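PDB 1Y56: sarcosine oxidase from Pyrococcus horikoshii, which forms the beta subunit of an FAD- and FMN-containing L-proline dehydrogenase complex and probably carries out the oxidation of L-proline. Local coordinates for residues Glu267-Leu281 and Leu299-Thr311. Residues are numbered along the deposited sequence; the frame is centred on the assembly and turned at random.
Sequences EIGPTYDLTPTYEFL and LILRTWAGYYAKT. With FMN (flavin mononucleotide), chain E.
Tyr307 meets Tyr272 and Leu274 where the loop leading into helix 278-291 runs along strand 299-310, an edge strand, within this chain, of the mixed sheet of an FAD-dependent oxidoreductase fold. The polar link is a hydrogen bond from Tyr307 OH to Tyr272 O, 2.6 Å long, which arrives in the carbonyl plane on a lone pair and ties the phenol end to the loop backbone. The aromatic link is T-shaped: the edge of Tyr272 points at the face of Tyr307, with ring planes at 84°, while Tyr272 OH bonds to Ala203 O. An ST turn shapes this part of the loop, Thr271 OG1 accepting from Asp273 N.

Apolar packing continues toward the helix. With CG anti to the carbonyl carbon (chi1 -76°), the isobutyl end of Leu274 is carried to Tyr307, which both methyls meet, CD1 near Tyr307 CE1 and CD2 3.4 Å from Tyr307 OH; CD1 also comes within 3.8 Å of Gly306 CA. Farther along, Thr303 CG2 sits at the edge of the Phe280 ring, 3.7 Å from Phe280 CE2, and Leu281 CD2 touches Ile300 CD1.

At the other end of the contact, past Tyr307, Glu267 and Lys310 approach from opposite directions in a salt bridge whose hydrogen bond, Lys310 NZ to Glu267 OE1, is weak at 3.4 Å.

The same strand lines both flavin sites. Gly306, Tyr307 and Tyr308 touch FAD, whereas Arg302 and Trp304 turn to FMN. Arg302 NE and NH1 bond to Gln450 and Val477 of the PH1363 chain, placing FMN at the subunit interface. One face of the Trp304 ring lies against the flavin and its ribityl C1', and Arg302 NH2 donates to FMN O4' at 3.2 Å, with the phosphate at the guanidinium edge, FMN O3P 3.0 Å from Arg302 NH2.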
loop_
_atom_site.group_PDB
_atom_site.type_symbol
_atom_site.label_atom_id
_atom_site.label_comp_id
_atom_site.label_asym_id
_atom_site.label_seq_id
_atom_site.Cartn_x
_atom_site.Cartn_y
_atom_site.Cartn_z
ATOM N N GLU B 267 -7.504 -30.394 33.777
ATOM C CA GLU B 267 -7.127 -29.035 34.156
ATOM C C GLU B 267 -5.921 -28.620 33.338
ATOM O O GLU B 267 -5.021 -29.424 33.129
ATOM C CB GLU B 267 -6.768 -29.035 35.639
ATOM C CG GLU B 267 -6.418 -27.702 36.250
ATOM C CD GLU B 267 -6.330 -27.776 37.784
ATOM O OE1 GLU B 267 -5.274 -28.198 38.319
ATOM O OE2 GLU B 267 -7.321 -27.406 38.461
ATOM N N ILE B 268 -5.889 -27.380 32.866
ATOM C CA ILE B 268 -4.727 -26.912 32.096
ATOM C C ILE B 268 -3.990 -25.762 32.811
ATOM O O ILE B 268 -4.605 -24.724 33.096
ATOM C CB ILE B 268 -5.088 -26.592 30.615
ATOM C CG1 ILE B 268 -5.323 -27.907 29.842
ATOM C CG2 ILE B 268 -4.001 -25.737 29.956
ATOM C CD1 ILE B 268 -5.649 -27.749 28.367
ATOM N N GLY B 269 -2.680 -25.983 33.067
ATOM C CA GLY B 269 -1.812 -25.240 34.041
ATOM C C GLY B 269 -2.053 -23.749 34.130
ATOM O O GLY B 269 -2.705 -23.194 33.252
ATOM N N PRO B 270 -1.515 -23.070 35.159
ATOM C CA PRO B 270 -1.974 -21.682 35.399
ATOM C C PRO B 270 -1.987 -20.811 34.123
ATOM O O PRO B 270 -0.924 -20.492 33.597
ATOM C CB PRO B 270 -0.967 -21.146 36.425
ATOM C CG PRO B 270 -0.450 -22.337 37.094
ATOM C CD PRO B 270 -0.469 -23.478 36.105
ATOM N N THR B 271 -3.174 -20.456 33.628
ATOM C CA THR B 271 -3.319 -19.675 32.383
ATOM C C THR B 271 -4.548 -18.766 32.424
ATOM O O THR B 271 -5.483 -19.027 33.178
ATOM C CB THR B 271 -3.445 -20.593 31.145
ATOM O OG1 THR B 271 -3.616 -19.802 29.962
ATOM C CG2 THR B 271 -4.652 -21.517 31.276
ATOM N N TYR B 272 -4.551 -17.703 31.622
ATOM C CA TYR B 272 -5.773 -16.906 31.424
ATOM C C TYR B 272 -6.444 -17.245 30.098
ATOM O O TYR B 272 -7.510 -16.723 29.787
ATOM C CB TYR B 272 -5.510 -15.396 31.508
ATOM C CG TYR B 272 -5.466 -14.828 32.912
ATOM C CD1 TYR B 272 -4.249 -14.456 33.497
ATOM C CD2 TYR B 272 -6.635 -14.656 33.655
ATOM C CE1 TYR B 272 -4.191 -13.937 34.790
ATOM C CE2 TYR B 272 -6.595 -14.128 34.953
ATOM C CZ TYR B 272 -5.367 -13.773 35.516
ATOM O OH TYR B 272 -5.316 -13.252 36.797
ATOM N N ASP B 273 -5.805 -18.123 29.328
ATOM C CA ASP B 273 -6.314 -18.598 28.038
ATOM C C ASP B 273 -7.671 -19.294 28.197
ATOM O O ASP B 273 -7.832 -20.149 29.074
ATOM C CB ASP B 273 -5.278 -19.566 27.430
ATOM C CG ASP B 273 -5.803 -20.351 26.229
ATOM O OD1 ASP B 273 -6.375 -19.732 25.309
ATOM O OD2 ASP B 273 -5.622 -21.591 26.196
ATOM N N LEU B 274 -8.652 -18.915 27.383
ATOM C CA LEU B 274 -9.847 -19.749 27.236
ATOM C C LEU B 274 -9.633 -20.663 26.020
ATOM O O LEU B 274 -8.543 -21.240 25.879
ATOM C CB LEU B 274 -11.134 -18.922 27.183
ATOM C CG LEU B 274 -11.645 -18.346 28.530
ATOM C CD1 LEU B 274 -11.127 -19.127 29.744
ATOM C CD2 LEU B 274 -11.384 -16.848 28.721
ATOM N N THR B 275 -10.619 -20.806 25.141
ATOM C CA THR B 275 -10.437 -21.665 23.932
ATOM C C THR B 275 -10.310 -23.181 24.231
ATOM O O THR B 275 -9.316 -23.656 24.799
ATOM C CB THR B 275 -9.276 -21.200 22.936
ATOM O OG1 THR B 275 -8.003 -21.602 23.438
ATOM C CG2 THR B 275 -9.278 -19.669 22.691
ATOM N N PRO B 276 -11.346 -23.938 23.860
ATOM C CA PRO B 276 -11.399 -25.362 24.131
ATOM C C PRO B 276 -10.353 -26.178 23.374
ATOM O O PRO B 276 -9.769 -25.700 22.412
ATOM C CB PRO B 276 -12.813 -25.743 23.695
ATOM C CG PRO B 276 -13.255 -24.671 22.798
ATOM C CD PRO B 276 -12.571 -23.444 23.210
ATOM N N THR B 277 -10.132 -27.411 23.814
ATOM C CA THR B 277 -9.113 -28.261 23.221
ATOM C C THR B 277 -9.702 -29.581 22.719
ATOM O O THR B 277 -10.621 -30.121 23.321
ATOM C CB THR B 277 -7.950 -28.515 24.226
ATOM O OG1 THR B 277 -8.298 -29.562 25.142
ATOM C CG2 THR B 277 -7.635 -27.246 25.010
ATOM N N TYR B 278 -9.151 -30.105 21.625
ATOM C CA TYR B 278 -9.509 -31.439 21.085
ATOM C C TYR B 278 -9.389 -32.590 22.084
ATOM O O TYR B 278 -10.190 -33.530 22.042
ATOM C CB TYR B 278 -8.671 -31.764 19.845
ATOM C CG TYR B 278 -8.837 -33.174 19.317
ATOM C CD1 TYR B 278 -9.998 -33.559 18.650
ATOM C CD2 TYR B 278 -7.822 -34.129 19.480
ATOM C CE1 TYR B 278 -10.150 -34.856 18.167
ATOM C CE2 TYR B 278 -7.959 -35.423 18.992
ATOM C CZ TYR B 278 -9.125 -35.778 18.335
ATOM O OH TYR B 278 -9.275 -37.058 17.851
ATOM N N GLU B 279 -8.499 -32.421 23.101
ATOM C CA GLU B 279 -8.099 -33.530 23.950
ATOM C C GLU B 279 -9.267 -33.675 24.963
ATOM O O GLU B 279 -9.715 -34.796 25.264
ATOM C CB GLU B 279 -6.815 -33.202 24.748
ATOM C CG GLU B 279 -5.886 -32.172 24.030
ATOM C CD GLU B 279 -5.190 -32.830 22.840
ATOM O OE1 GLU B 279 -5.743 -32.782 21.706
ATOM O OE2 GLU B 279 -4.099 -33.446 23.036
ATOM N N PHE B 280 -9.743 -32.517 25.457
ATOM C CA PHE B 280 -10.946 -32.463 26.275
ATOM C C PHE B 280 -12.140 -33.059 25.559
ATOM O O PHE B 280 -12.915 -33.779 26.179
ATOM C CB PHE B 280 -11.287 -31.040 26.715
ATOM C CG PHE B 280 -12.665 -30.910 27.288
ATOM C CD1 PHE B 280 -12.947 -31.387 28.563
ATOM C CD2 PHE B 280 -13.692 -30.341 26.542
ATOM C CE1 PHE B 280 -14.230 -31.289 29.096
ATOM C CE2 PHE B 280 -14.981 -30.242 27.066
ATOM C CZ PHE B 280 -15.248 -30.719 28.346
ATOM N N LEU B 281 -12.289 -32.748 24.267
ATOM C CA LEU B 281 -13.396 -33.263 23.456
ATOM C C LEU B 281 -13.417 -34.789 23.488
ATOM O O LEU B 281 -14.465 -35.410 23.662
ATOM C CB LEU B 281 -13.254 -32.802 22.005
ATOM C CG LEU B 281 -14.451 -32.376 21.132
ATOM C CD1 LEU B 281 -14.256 -32.895 19.712
ATOM C CD2 LEU B 281 -15.809 -32.818 21.675
ATOM N N LEU B 299 -25.623 -35.939 19.713
ATOM C CA LEU B 299 -24.797 -34.905 19.106
ATOM C C LEU B 299 -24.178 -33.954 20.143
ATOM O O LEU B 299 -24.887 -33.447 21.029
ATOM C CB LEU B 299 -25.662 -34.094 18.150
ATOM C CG LEU B 299 -25.691 -34.326 16.639
ATOM C CD1 LEU B 299 -24.920 -35.548 16.189
ATOM C CD2 LEU B 299 -27.128 -34.378 16.168
ATOM N N ILE B 300 -22.865 -33.724 20.039
ATOM C CA ILE B 300 -22.220 -32.622 20.762
ATOM C C ILE B 300 -22.381 -31.363 19.928
ATOM O O ILE B 300 -22.121 -31.395 18.734
ATOM C CB ILE B 300 -20.729 -32.869 20.989
ATOM C CG1 ILE B 300 -20.521 -34.001 21.976
ATOM C CG2 ILE B 300 -20.059 -31.621 21.525
ATOM C CD1 ILE B 300 -19.144 -34.612 21.908
ATOM N N LEU B 301 -22.809 -30.265 20.550
ATOM C CA LEU B 301 -23.061 -29.020 19.817
ATOM C C LEU B 301 -21.920 -28.025 19.896
ATOM O O LEU B 301 -21.522 -27.461 18.884
ATOM C CB LEU B 301 -24.343 -28.343 20.301
ATOM C CG LEU B 301 -25.653 -29.062 19.978
ATOM C CD1 LEU B 301 -26.831 -28.232 20.453
ATOM C CD2 LEU B 301 -25.775 -29.385 18.492
ATOM N N ARG B 302 -21.411 -27.814 21.106
ATOM C CA ARG B 302 -20.372 -26.836 21.389
ATOM C C ARG B 302 -19.605 -27.268 22.640
ATOM O O ARG B 302 -20.078 -28.079 23.439
ATOM C CB ARG B 302 -20.989 -25.433 21.577
ATOM C CG ARG B 302 -20.051 -24.353 22.174
ATOM C CD ARG B 302 -20.703 -22.957 22.243
ATOM N NE ARG B 302 -20.593 -22.282 20.954
ATOM C CZ ARG B 302 -19.889 -21.174 20.714
ATOM N NH1 ARG B 302 -19.864 -20.677 19.482
ATOM N NH2 ARG B 302 -19.228 -20.552 21.686
ATOM N N THR B 303 -18.412 -26.703 22.783
ATOM C CA THR B 303 -17.545 -26.906 23.928
ATOM C C THR B 303 -17.041 -25.524 24.323
ATOM O O THR B 303 -16.849 -24.680 23.448
ATOM C CB THR B 303 -16.369 -27.779 23.509
ATOM O OG1 THR B 303 -16.792 -29.144 23.490
ATOM C CG2 THR B 303 -15.218 -27.651 24.468
ATOM N N TRP B 304 -16.849 -25.270 25.619
ATOM C CA TRP B 304 -16.245 -24.005 26.044
ATOM C C TRP B 304 -15.310 -24.144 27.255
ATOM O O TRP B 304 -15.128 -25.245 27.780
ATOM C CB TRP B 304 -17.312 -22.934 26.288
ATOM C CG TRP B 304 -18.143 -23.180 27.486
ATOM C CD1 TRP B 304 -17.982 -22.631 28.717
ATOM C CD2 TRP B 304 -19.272 -24.038 27.570
ATOM N NE1 TRP B 304 -18.938 -23.103 29.573
ATOM C CE2 TRP B 304 -19.748 -23.970 28.892
ATOM C CE3 TRP B 304 -19.932 -24.867 26.654
ATOM C CZ2 TRP B 304 -20.857 -24.689 29.323
ATOM C CZ3 TRP B 304 -21.023 -25.588 27.083
ATOM C CH2 TRP B 304 -21.479 -25.491 28.407
ATOM N N ALA B 305 -14.722 -23.024 27.678
ATOM C CA ALA B 305 -13.791 -23.005 28.798
ATOM C C ALA B 305 -14.049 -21.842 29.762
ATOM O O ALA B 305 -14.708 -20.855 29.414
ATOM C CB ALA B 305 -12.355 -22.953 28.288
ATOM N N GLY B 306 -13.507 -21.967 30.972
ATOM C CA GLY B 306 -13.603 -20.925 31.984
ATOM C C GLY B 306 -12.560 -21.143 33.060
ATOM O O GLY B 306 -11.881 -22.184 33.097
ATOM N N TYR B 307 -12.439 -20.163 33.947
ATOM C CA TYR B 307 -11.441 -20.212 35.002
ATOM C C TYR B 307 -11.945 -20.919 36.256
ATOM O O TYR B 307 -13.062 -20.675 36.709
ATOM C CB TYR B 307 -11.011 -18.797 35.390
ATOM C CG TYR B 307 -10.584 -17.921 34.243
ATOM C CD1 TYR B 307 -9.874 -18.441 33.160
ATOM C CD2 TYR B 307 -10.857 -16.560 34.257
ATOM C CE1 TYR B 307 -9.474 -17.623 32.109
ATOM C CE2 TYR B 307 -10.462 -15.739 33.223
ATOM C CZ TYR B 307 -9.773 -16.273 32.150
ATOM O OH TYR B 307 -9.380 -15.446 31.122
ATOM N N TYR B 308 -11.129 -21.805 36.807
ATOM C CA TYR B 308 -11.223 -22.078 38.223
ATOM C C TYR B 308 -10.185 -21.124 38.797
ATOM O O TYR B 308 -9.083 -21.011 38.256
ATOM C CB TYR B 308 -10.806 -23.510 38.532
ATOM C CG TYR B 308 -11.864 -24.595 38.419
ATOM C CD1 TYR B 308 -13.046 -24.417 37.671
ATOM C CD2 TYR B 308 -11.653 -25.840 39.040
ATOM C CE1 TYR B 308 -13.999 -25.456 37.564
ATOM C CE2 TYR B 308 -12.576 -26.874 38.939
ATOM C CZ TYR B 308 -13.748 -26.686 38.208
ATOM O OH TYR B 308 -14.644 -27.738 38.137
ATOM N N ALA B 309 -10.535 -20.404 39.856
ATOM C CA ALA B 309 -9.547 -19.625 40.596
ATOM C C ALA B 309 -9.075 -20.474 41.769
ATOM O O ALA B 309 -9.700 -20.470 42.838
ATOM C CB ALA B 309 -10.124 -18.311 41.072
ATOM N N LYS B 310 -7.981 -21.213 41.550
ATOM C CA LYS B 310 -7.495 -22.216 42.500
ATOM C C LYS B 310 -6.585 -21.676 43.607
ATOM O O LYS B 310 -5.713 -20.847 43.348
ATOM C CB LYS B 310 -6.779 -23.338 41.750
ATOM C CG LYS B 310 -7.705 -24.437 41.229
ATOM C CD LYS B 310 -6.942 -25.710 40.835
ATOM C CE LYS B 310 -6.353 -26.442 42.050
ATOM N NZ LYS B 310 -5.561 -27.651 41.653
ATOM N N THR B 311 -6.802 -22.154 44.832
ATOM C CA THR B 311 -5.823 -22.030 45.910
ATOM C C THR B 311 -5.204 -23.399 46.193
ATOM O O THR B 311 -5.747 -24.425 45.765
ATOM C CB THR B 311 -6.450 -21.514 47.208
ATOM O OG1 THR B 311 -7.473 -22.421 47.638
ATOM C CG2 THR B 311 -7.022 -20.115 47.021
HETATM N N1 FMN E . -23.746 -23.224 23.965
HETATM C C2 FMN E . -24.538 -23.716 22.984
HETATM O O2 FMN E . -24.149 -23.681 21.795
HETATM N N3 FMN E . -25.743 -24.247 23.269
HETATM C C4 FMN E . -26.183 -24.295 24.542
HETATM O O4 FMN E . -27.303 -24.788 24.795
HETATM C C4A FMN E . -25.382 -23.792 25.576
HETATM N N5 FMN E . -25.799 -23.823 26.871
HETATM C C5A FMN E . -25.039 -23.340 27.890
HETATM C C6 FMN E . -25.521 -23.400 29.202
HETATM C C7 FMN E . -24.763 -22.909 30.267
HETATM C C7M FMN E . -25.343 -23.000 31.663
HETATM C C8 FMN E . -23.502 -22.350 30.003
HETATM C C8M FMN E . -22.641 -21.814 31.085
HETATM C C9 FMN E . -23.021 -22.286 28.693
HETATM C C9A FMN E . -23.780 -22.782 27.628
HETATM N N10 FMN E . -23.327 -22.731 26.281
HETATM C C10 FMN E . -24.139 -23.248 25.251
HETATM C "C1'" FMN E . -22.022 -22.189 25.936
HETATM C "C2'" FMN E . -22.064 -20.699 25.725
HETATM O "O2'" FMN E . -21.909 -20.463 24.314
HETATM C "C3'" FMN E . -20.959 -20.118 26.626
HETATM O "O3'" FMN E . -21.334 -18.854 27.200
HETATM C "C4'" FMN E . -19.676 -19.973 25.873
HETATM O "O4'" FMN E . -19.494 -20.652 24.869
HETATM C "C5'" FMN E . -18.632 -18.987 26.354
HETATM O "O5'" FMN E . -18.318 -18.108 25.278
HETATM P P FMN E . -17.139 -18.459 24.237
HETATM O O1P FMN E . -15.892 -18.166 25.030
HETATM O O2P FMN E . -17.408 -17.537 23.076
HETATM O O3P FMN E . -17.279 -19.911 23.879
#